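PDB 2OG9: mandelate racemase/muconate lactonizing enzyme from Polaromonas sp., which probably catalyses a metal-dependent isomerisation begun by abstracting the alpha proton of a carboxylate substrate, as its enolase-superfamily relative mandelate racemase does. Local coordinates for residues T161-S171 with R196-L204; M318-A326 with M355-L365. All coordinates share one frame; numbering follows the deposited sequence.

Contact 1. Residues T161-S171 with R196-L204; sequences TPIDQLMVNAS and RVTAVRKHL
Helices 163-171 and 196-204 run in the same general direction at 38° to each other, their axes 9.8 Å apart at closest approach, with the backbone of Ile163, Met167 and Ser171 nearest that of Arg196, Val200 and Leu204 in turn. They are successive helices of the TIM barrel, and the pair illustrates how a polar grip at one end can accompany largely apolar packing along the rest. Arg196 NH2 donates to Thr161 O at 2.9 Å. Its other terminal nitrogen, NH1, reaches the same Thr161 O at 3.0 Å, leaving this carbonyl oxygen at the edge of the guanidinium and in its plane. A bend in the arginine chain at chi3 (66°) helps turn the two nitrogens toward the carbonyl, just ahead of Pro162, the N-cap of the first helix. Next to the grip, Ile163 CG2 rests on Ala199 CB at 3.5 Å. Leu166 sends CD2 to Val200 CG2, 3.9 Å away, the two side chains crossing at about a right angle and both also touching Leu183 of strand 181-184. The selenomethionine Met167 places CB 3.6 Å from His203 CD2, and the His203 ring turns its edge to Met167 O. Farther along, Leu204 divides its two methyls: CD1 meets Ala170 CB at 3.9 Å, and CD2 lies 3.6 Å from Ser171 N. Thr161 OG1 is hydrogen-bonded to the backbone N of Phe158, so this residue uses its side chain within the loop and its carbonyl across the contact. The buried arginine thus pairs its guanidinium edge with one carbonyl oxygen, and the remaining turns are joined mainly by van der Waals contact.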
loop_
_atom_site.group_PDB
_atom_site.type_symbol
_atom_site.label_atom_id
_atom_site.label_comp_id
_atom_site.label_asym_id
_atom_site.label_seq_id
_atom_site.Cartn_x
_atom_site.Cartn_y
_atom_site.Cartn_z
ATOM N N THR A 161 10.563 -34.636 -30.572
ATOM C CA THR A 161 9.980 -35.976 -30.605
ATOM C C THR A 161 8.693 -35.988 -31.432
ATOM O O THR A 161 7.747 -35.259 -31.131
ATOM C CB THR A 161 9.643 -36.486 -29.184
ATOM O OG1 THR A 161 10.845 -36.603 -28.413
ATOM C CG2 THR A 161 8.958 -37.848 -29.256
ATOM N N PRO A 162 8.646 -36.811 -32.494
ATOM C CA PRO A 162 7.452 -36.893 -33.340
ATOM C C PRO A 162 6.211 -37.210 -32.510
ATOM O O PRO A 162 6.206 -38.151 -31.716
ATOM C CB PRO A 162 7.801 -38.011 -34.319
ATOM C CG PRO A 162 9.278 -37.840 -34.484
ATOM C CD PRO A 162 9.738 -37.629 -33.053
ATOM N N ILE A 163 5.164 -36.417 -32.706
ATOM C CA ILE A 163 3.910 -36.573 -31.980
ATOM C C ILE A 163 3.481 -38.020 -31.739
ATOM O O ILE A 163 3.274 -38.427 -30.596
ATOM C CB ILE A 163 2.765 -35.846 -32.709
ATOM C CG1 ILE A 163 3.167 -34.396 -32.988
ATOM C CG2 ILE A 163 1.504 -35.879 -31.860
ATOM C CD1 ILE A 163 2.171 -33.635 -33.853
ATOM N N ASP A 164 3.346 -38.792 -32.814
ATOM C CA ASP A 164 2.916 -40.184 -32.704
ATOM C C ASP A 164 3.795 -41.050 -31.801
ATOM O O ASP A 164 3.301 -41.977 -31.154
ATOM C CB ASP A 164 2.798 -40.807 -34.100
ATOM C CG ASP A 164 1.559 -40.328 -34.851
ATOM O OD1 ASP A 164 0.434 -40.565 -34.357
ATOM O OD2 ASP A 164 1.705 -39.713 -35.931
ATOM N N GLN A 165 5.091 -40.755 -31.752
ATOM C CA GLN A 165 6.006 -41.506 -30.896
ATOM C C GLN A 165 5.756 -41.129 -29.439
ATOM O O GLN A 165 5.645 -41.994 -28.565
ATOM C CB GLN A 165 7.460 -41.188 -31.246
ATOM C CG GLN A 165 7.967 -41.839 -32.518
ATOM C CD GLN A 165 9.446 -41.585 -32.737
ATOM O OE1 GLN A 165 10.263 -41.790 -31.836
ATOM N NE2 GLN A 165 9.800 -41.141 -33.938
ATOM N N LEU A 166 5.677 -39.827 -29.186
ATOM C CA LEU A 166 5.438 -39.320 -27.844
ATOM C C LEU A 166 4.080 -39.816 -27.356
ATOM O O LEU A 166 3.871 -40.001 -26.158
ATOM C CB LEU A 166 5.489 -37.788 -27.855
ATOM C CG LEU A 166 5.460 -37.029 -26.526
ATOM C CD1 LEU A 166 5.974 -35.615 -26.743
ATOM C CD2 LEU A 166 4.048 -37.012 -25.960
HETATM N N MSE A 167 3.165 -40.046 -28.295
HETATM C CA MSE A 167 1.827 -40.528 -27.966
HETATM C C MSE A 167 1.820 -41.965 -27.456
HETATM O O MSE A 167 1.094 -42.289 -26.514
HETATM C CB MSE A 167 0.911 -40.406 -29.186
HETATM C CG MSE A 167 0.464 -38.983 -29.459
HETATM SE SE MSE A 167 -0.422 -38.794 -31.155
HETATM C CE MSE A 167 -2.192 -39.359 -30.671
ATOM N N VAL A 168 2.619 -42.828 -28.078
ATOM C CA VAL A 168 2.694 -44.223 -27.655
ATOM C C VAL A 168 3.574 -44.338 -26.409
ATOM O O VAL A 168 3.375 -45.226 -25.579
ATOM C CB VAL A 168 3.250 -45.142 -28.784
ATOM C CG1 VAL A 168 2.288 -45.154 -29.965
ATOM C CG2 VAL A 168 4.622 -44.668 -29.229
ATOM N N ASN A 169 4.542 -43.433 -26.283
ATOM C CA ASN A 169 5.439 -43.410 -25.128
ATOM C C ASN A 169 4.652 -42.985 -23.884
ATOM O O ASN A 169 4.784 -43.579 -22.811
ATOM C CB ASN A 169 6.586 -42.421 -25.365
ATOM C CG ASN A 169 7.673 -42.982 -26.268
ATOM O OD1 ASN A 169 7.398 -43.740 -27.199
ATOM N ND2 ASN A 169 8.916 -42.597 -26.003
ATOM N N ALA A 170 3.837 -41.948 -24.041
ATOM C CA ALA A 170 3.024 -41.439 -22.947
ATOM C C ALA A 170 2.045 -42.515 -22.498
ATOM O O ALA A 170 1.948 -42.821 -21.311
ATOM C CB ALA A 170 2.270 -40.194 -23.392
ATOM N N SER A 171 1.317 -43.087 -23.452
ATOM C CA SER A 171 0.355 -44.134 -23.140
ATOM C C SER A 171 1.052 -45.280 -22.408
ATOM O O SER A 171 0.457 -45.937 -21.551
ATOM C CB SER A 171 -0.310 -44.641 -24.426
ATOM O OG SER A 171 0.658 -44.978 -25.407
ATOM N N ARG A 196 0.328 -30.400 -31.066
ATOM C CA ARG A 196 0.916 -31.519 -30.342
ATOM C C ARG A 196 0.161 -31.824 -29.049
ATOM O O ARG A 196 -0.114 -32.988 -28.747
ATOM C CB ARG A 196 2.390 -31.225 -30.039
ATOM C CG ARG A 196 3.260 -31.171 -31.287
ATOM C CD ARG A 196 4.610 -30.517 -31.024
ATOM N NE ARG A 196 5.458 -31.282 -30.111
ATOM C CZ ARG A 196 5.970 -32.477 -30.386
ATOM N NH1 ARG A 196 5.720 -33.056 -31.555
ATOM N NH2 ARG A 196 6.739 -33.093 -29.496
ATOM N N VAL A 197 -0.174 -30.782 -28.291
ATOM C CA VAL A 197 -0.905 -30.962 -27.039
ATOM C C VAL A 197 -2.309 -31.482 -27.320
ATOM O O VAL A 197 -2.825 -32.328 -26.589
ATOM C CB VAL A 197 -1.007 -29.634 -26.242
ATOM C CG1 VAL A 197 -1.861 -29.836 -24.996
ATOM C CG2 VAL A 197 0.380 -29.155 -25.850
ATOM N N THR A 198 -2.928 -30.972 -28.383
ATOM C CA THR A 198 -4.270 -31.410 -28.757
ATOM C C THR A 198 -4.211 -32.892 -29.105
ATOM O O THR A 198 -5.085 -33.670 -28.713
ATOM C CB THR A 198 -4.803 -30.629 -29.982
ATOM O OG1 THR A 198 -4.875 -29.234 -29.666
ATOM C CG2 THR A 198 -6.194 -31.122 -30.370
ATOM N N ALA A 199 -3.163 -33.269 -29.833
ATOM C CA ALA A 199 -2.955 -34.650 -30.258
ATOM C C ALA A 199 -2.754 -35.581 -29.068
ATOM O O ALA A 199 -3.294 -36.689 -29.038
ATOM C CB ALA A 199 -1.752 -34.729 -31.190
ATOM N N VAL A 200 -1.969 -35.133 -28.093
ATOM C CA VAL A 200 -1.707 -35.930 -26.901
ATOM C C VAL A 200 -2.988 -36.084 -26.089
ATOM O O VAL A 200 -3.325 -37.185 -25.643
ATOM C CB VAL A 200 -0.619 -35.277 -26.016
ATOM C CG1 VAL A 200 -0.438 -36.072 -24.732
ATOM C CG2 VAL A 200 0.693 -35.214 -26.775
ATOM N N ARG A 201 -3.706 -34.981 -25.906
ATOM C CA ARG A 201 -4.950 -35.007 -25.148
ATOM C C ARG A 201 -5.982 -35.951 -25.757
ATOM O O ARG A 201 -6.652 -36.691 -25.036
ATOM C CB ARG A 201 -5.537 -33.594 -25.040
ATOM C CG ARG A 201 -6.992 -33.544 -24.576
ATOM C CD ARG A 201 -7.214 -34.279 -23.256
ATOM N NE ARG A 201 -6.511 -33.664 -22.131
ATOM C CZ ARG A 201 -6.836 -32.494 -21.591
ATOM N NH1 ARG A 201 -7.859 -31.797 -22.071
ATOM N NH2 ARG A 201 -6.142 -32.025 -20.558
ATOM N N LYS A 202 -6.112 -35.931 -27.081
ATOM C CA LYS A 202 -7.084 -36.800 -27.739
ATOM C C LYS A 202 -6.693 -38.267 -27.608
ATOM O O LYS A 202 -7.556 -39.137 -27.497
ATOM C CB LYS A 202 -7.225 -36.443 -29.221
ATOM C CG LYS A 202 -8.302 -37.264 -29.927
ATOM C CD LYS A 202 -8.445 -36.908 -31.399
ATOM C CE LYS A 202 -9.513 -37.775 -32.062
ATOM N NZ LYS A 202 -9.664 -37.491 -33.520
ATOM N N HIS A 203 -5.391 -38.534 -27.614
ATOM C CA HIS A 203 -4.889 -39.899 -27.504
ATOM C C HIS A 203 -5.061 -40.504 -26.110
ATOM O O HIS A 203 -5.628 -41.587 -25.962
ATOM C CB HIS A 203 -3.411 -39.941 -27.888
ATOM C CG HIS A 203 -2.839 -41.323 -27.943
ATOM N ND1 HIS A 203 -3.372 -42.319 -28.735
ATOM C CD2 HIS A 203 -1.771 -41.873 -27.317
ATOM C CE1 HIS A 203 -2.657 -43.421 -28.593
ATOM N NE2 HIS A 203 -1.678 -43.177 -27.740
ATOM N N LEU A 204 -4.570 -39.802 -25.092
ATOM C CA LEU A 204 -4.653 -40.290 -23.719
ATOM C C LEU A 204 -6.036 -40.165 -23.098
ATOM O O LEU A 204 -6.436 -41.002 -22.289
ATOM C CB LEU A 204 -3.636 -39.559 -22.842
ATOM C CG LEU A 204 -2.175 -39.707 -23.269
ATOM C CD1 LEU A 204 -1.286 -38.917 -22.324
ATOM C CD2 LEU A 204 -1.786 -41.179 -23.271
#

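Contact 2. Residues M318-A326 with M355-L365; sequences MELHVHLAA and MLVPTRPGLGL
Val322, at the middle of helix 318-326, touches the segment 355-365 with every side-chain carbon. Its CB lies 3.9 Å from the selenium of selenomethionine Met355. From there the branches part: CG1, held between the backbone N and the carbonyl carbon (chi1 60°), meets Pro358 CD at 3.7 Å, whereas CG2 settles 3.8 Å from Val357 CA. The next residue, His323, supplies the polar link. Its NE2 donates to Leu363 O at 3.3 Å, a bent bond (138° at the hydrogen) that approaches from above the carbonyl plane, while its ND1 is paired with the backbone N of Ala139. A water also donates to Leu363 O, at 2.6 Å, and with its other hydrogen to Glu319 O. Nearby, Leu320 CD1 and Leu363 CD2 press unusually close, 3.5 Å apart. Leu363 itself sits in the type II' turn from Pro361 to Gly364, whose backbone is further tied to Asp128 and Leu136. A leucine in place of His323 would probably leave the Ala139 N-H without its acceptor and Leu363 O with the water but no imidazole. Within an otherwise mainly apolar interface, then, Leu363 O is shared by an imidazole and a water that also serves Glu319 O, and that imidazole carries the bonding on to helix 138-142.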
loop_
_atom_site.group_PDB
_atom_site.type_symbol
_atom_site.label_atom_id
_atom_site.label_comp_id
_atom_site.label_asym_id
_atom_site.label_seq_id
_atom_site.Cartn_x
_atom_site.Cartn_y
_atom_site.Cartn_z
HETATM N N MSE A 318 14.206 -36.797 -7.835
HETATM C CA MSE A 318 13.086 -37.436 -7.155
HETATM C C MSE A 318 13.548 -38.266 -5.957
HETATM O O MSE A 318 12.812 -38.411 -4.981
HETATM C CB MSE A 318 12.321 -38.339 -8.127
HETATM C CG MSE A 318 13.154 -39.445 -8.748
HETATM SE SE MSE A 318 12.011 -40.626 -9.787
HETATM C CE MSE A 318 13.236 -42.144 -9.991
ATOM N N GLU A 319 14.765 -38.803 -6.034
ATOM C CA GLU A 319 15.316 -39.629 -4.958
ATOM C C GLU A 319 15.329 -38.864 -3.633
ATOM O O GLU A 319 15.218 -39.449 -2.547
ATOM C CB GLU A 319 16.741 -40.092 -5.311
ATOM C CG GLU A 319 16.836 -41.099 -6.470
ATOM C CD GLU A 319 16.739 -40.462 -7.851
ATOM O OE1 GLU A 319 16.631 -39.221 -7.937
ATOM O OE2 GLU A 319 16.776 -41.208 -8.855
ATOM N N LEU A 320 15.469 -37.547 -3.732
ATOM C CA LEU A 320 15.473 -36.681 -2.558
ATOM C C LEU A 320 14.108 -36.017 -2.363
ATOM O O LEU A 320 13.560 -36.014 -1.262
ATOM C CB LEU A 320 16.548 -35.600 -2.712
ATOM C CG LEU A 320 16.527 -34.423 -1.731
ATOM C CD1 LEU A 320 16.673 -34.916 -0.304
ATOM C CD2 LEU A 320 17.659 -33.464 -2.080
ATOM N N HIS A 321 13.547 -35.478 -3.438
ATOM C CA HIS A 321 12.270 -34.777 -3.335
ATOM C C HIS A 321 11.053 -35.604 -2.946
ATOM O O HIS A 321 10.084 -35.059 -2.422
ATOM C CB HIS A 321 11.999 -34.004 -4.623
ATOM C CG HIS A 321 12.972 -32.893 -4.856
ATOM N ND1 HIS A 321 13.262 -31.948 -3.894
ATOM C CD2 HIS A 321 13.727 -32.575 -5.933
ATOM C CE1 HIS A 321 14.153 -31.096 -4.370
ATOM N NE2 HIS A 321 14.452 -31.455 -5.606
ATOM N N VAL A 322 11.085 -36.910 -3.189
ATOM C CA VAL A 322 9.944 -37.731 -2.802
ATOM C C VAL A 322 9.779 -37.651 -1.282
ATOM O O VAL A 322 8.656 -37.655 -0.762
ATOM C CB VAL A 322 10.117 -39.216 -3.243
ATOM C CG1 VAL A 322 11.347 -39.838 -2.602
ATOM C CG2 VAL A 322 8.875 -39.997 -2.871
ATOM N N HIS A 323 10.896 -37.565 -0.563
ATOM C CA HIS A 323 10.849 -37.461 0.894
ATOM C C HIS A 323 10.355 -36.085 1.326
ATOM O O HIS A 323 9.522 -35.965 2.230
ATOM C CB HIS A 323 12.238 -37.697 1.487
ATOM C CG HIS A 323 12.700 -39.115 1.390
ATOM N ND1 HIS A 323 12.212 -40.113 2.207
ATOM C CD2 HIS A 323 13.582 -39.712 0.555
ATOM C CE1 HIS A 323 12.774 -41.263 1.880
ATOM N NE2 HIS A 323 13.610 -41.047 0.879
ATOM N N LEU A 324 10.885 -35.045 0.689
ATOM C CA LEU A 324 10.502 -33.681 1.021
ATOM C C LEU A 324 9.036 -33.421 0.668
ATOM O O LEU A 324 8.311 -32.791 1.437
ATOM C CB LEU A 324 11.431 -32.695 0.301
ATOM C CG LEU A 324 12.903 -32.823 0.727
ATOM C CD1 LEU A 324 13.801 -31.946 -0.135
ATOM C CD2 LEU A 324 13.039 -32.436 2.194
ATOM N N ALA A 325 8.598 -33.923 -0.484
ATOM C CA ALA A 325 7.211 -33.751 -0.905
ATOM C C ALA A 325 6.255 -34.453 0.057
ATOM O O ALA A 325 5.151 -33.970 0.316
ATOM C CB ALA A 325 7.018 -34.295 -2.319
ATOM N N ALA A 326 6.674 -35.594 0.589
ATOM C CA ALA A 326 5.830 -36.340 1.515
ATOM C C ALA A 326 5.555 -35.524 2.777
ATOM O O ALA A 326 4.525 -35.694 3.426
ATOM C CB ALA A 326 6.502 -37.660 1.887
HETATM N N MSE A 355 4.242 -42.234 -6.765
HETATM C CA MSE A 355 5.506 -42.900 -6.483
HETATM C C MSE A 355 5.535 -43.135 -4.985
HETATM O O MSE A 355 5.150 -42.262 -4.205
HETATM C CB MSE A 355 6.714 -42.063 -6.932
HETATM C CG MSE A 355 6.841 -40.676 -6.341
HETATM SE SE MSE A 355 8.612 -39.929 -6.755
HETATM C CE MSE A 355 8.479 -39.859 -8.702
ATOM N N LEU A 356 5.968 -44.325 -4.584
ATOM C CA LEU A 356 6.015 -44.678 -3.174
ATOM C C LEU A 356 7.180 -44.001 -2.472
ATOM O O LEU A 356 8.283 -43.915 -3.009
ATOM C CB LEU A 356 6.146 -46.198 -2.996
ATOM C CG LEU A 356 5.076 -47.098 -3.625
ATOM C CD1 LEU A 356 5.364 -48.559 -3.271
ATOM C CD2 LEU A 356 3.699 -46.698 -3.130
ATOM N N VAL A 357 6.926 -43.516 -1.267
ATOM C CA VAL A 357 7.977 -42.886 -0.492
ATOM C C VAL A 357 8.790 -44.040 0.080
ATOM O O VAL A 357 8.233 -44.932 0.705
ATOM C CB VAL A 357 7.388 -42.058 0.660
ATOM C CG1 VAL A 357 8.507 -41.504 1.522
ATOM C CG2 VAL A 357 6.536 -40.926 0.096
ATOM N N PRO A 358 10.110 -44.056 -0.161
ATOM C CA PRO A 358 10.969 -45.129 0.355
ATOM C C PRO A 358 10.813 -45.270 1.868
ATOM O O PRO A 358 10.583 -44.279 2.564
ATOM C CB PRO A 358 12.367 -44.670 -0.047
ATOM C CG PRO A 358 12.124 -43.961 -1.327
ATOM C CD PRO A 358 10.875 -43.149 -1.033
ATOM N N THR A 359 10.934 -46.495 2.373
ATOM C CA THR A 359 10.791 -46.738 3.804
ATOM C C THR A 359 12.110 -47.014 4.519
ATOM O O THR A 359 12.150 -47.072 5.746
ATOM C CB THR A 359 9.818 -47.914 4.088
ATOM O OG1 THR A 359 10.280 -49.095 3.423
ATOM C CG2 THR A 359 8.415 -47.571 3.606
ATOM N N ARG A 360 13.190 -47.176 3.762
ATOM C CA ARG A 360 14.499 -47.423 4.364
ATOM C C ARG A 360 15.024 -46.165 5.073
ATOM O O ARG A 360 14.569 -45.054 4.802
ATOM C CB ARG A 360 15.491 -47.894 3.287
ATOM C CG ARG A 360 15.078 -47.564 1.862
ATOM C CD ARG A 360 15.897 -48.354 0.840
ATOM N NE ARG A 360 15.240 -48.393 -0.466
ATOM C CZ ARG A 360 15.108 -47.348 -1.278
ATOM N NH1 ARG A 360 15.594 -46.168 -0.931
ATOM N NH2 ARG A 360 14.473 -47.479 -2.435
ATOM N N PRO A 361 15.974 -46.328 6.008
ATOM C CA PRO A 361 16.560 -45.209 6.762
ATOM C C PRO A 361 17.209 -44.116 5.908
ATOM O O PRO A 361 17.868 -44.407 4.906
ATOM C CB PRO A 361 17.576 -45.898 7.668
ATOM C CG PRO A 361 16.932 -47.236 7.928
ATOM C CD PRO A 361 16.424 -47.623 6.557
ATOM N N GLY A 362 17.022 -42.861 6.324
ATOM C CA GLY A 362 17.589 -41.726 5.610
ATOM C C GLY A 362 17.054 -41.542 4.203
ATOM O O GLY A 362 15.870 -41.767 3.946
ATOM N N LEU A 363 17.923 -41.116 3.290
ATOM C CA LEU A 363 17.533 -40.931 1.899
ATOM C C LEU A 363 17.273 -42.275 1.242
ATOM O O LEU A 363 16.538 -42.360 0.261
ATOM C CB LEU A 363 18.635 -40.218 1.115
ATOM C CG LEU A 363 18.758 -38.704 1.256
ATOM C CD1 LEU A 363 19.846 -38.202 0.310
ATOM C CD2 LEU A 363 17.424 -38.056 0.917
ATOM N N GLY A 364 17.891 -43.322 1.779
ATOM C CA GLY A 364 17.724 -44.652 1.222
ATOM C C GLY A 364 18.549 -44.842 -0.037
ATOM O O GLY A 364 18.144 -45.559 -0.958
ATOM N N LEU A 365 19.713 -44.202 -0.078
ATOM C CA LEU A 365 20.592 -44.286 -1.238
ATOM C C LEU A 365 22.023 -44.688 -0.893
ATOM O O LEU A 365 22.566 -44.278 0.137
ATOM C CB LEU A 365 20.641 -42.933 -1.963
ATOM C CG LEU A 365 19.343 -42.308 -2.483
ATOM C CD1 LEU A 365 19.636 -40.880 -2.934
ATOM C CD2 LEU A 365 18.768 -43.132 -3.636
HETATM O O HOH W 1 15.135 -42.081 -1.954
#

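Followed from the N terminus, the chain closes contact 1 first. Helix 163-175 leads through strand 181-184 into helix 190-204, so 24 residues are looped back between the two segments as a local unit of the barrel wall. Five more parallel strands, from 210-213 to 311-312, pass before helix 318-326 opens contact 2. That contact closes over 28 residues carrying strands 333-335 and 350-351, and strand 354-356 returns antiparallel to 148-152. The loops neither nest nor cross but lie in series. The centres of contact 1 and contact 2 are about 30 Å apart. Contact 1 joins neighbouring helices at the barrel's periphery; contact 2, more central, joins helix 318-326 to the chain leaving strand 354-356, with helices 114-133 and 138-142 bonded to the same region.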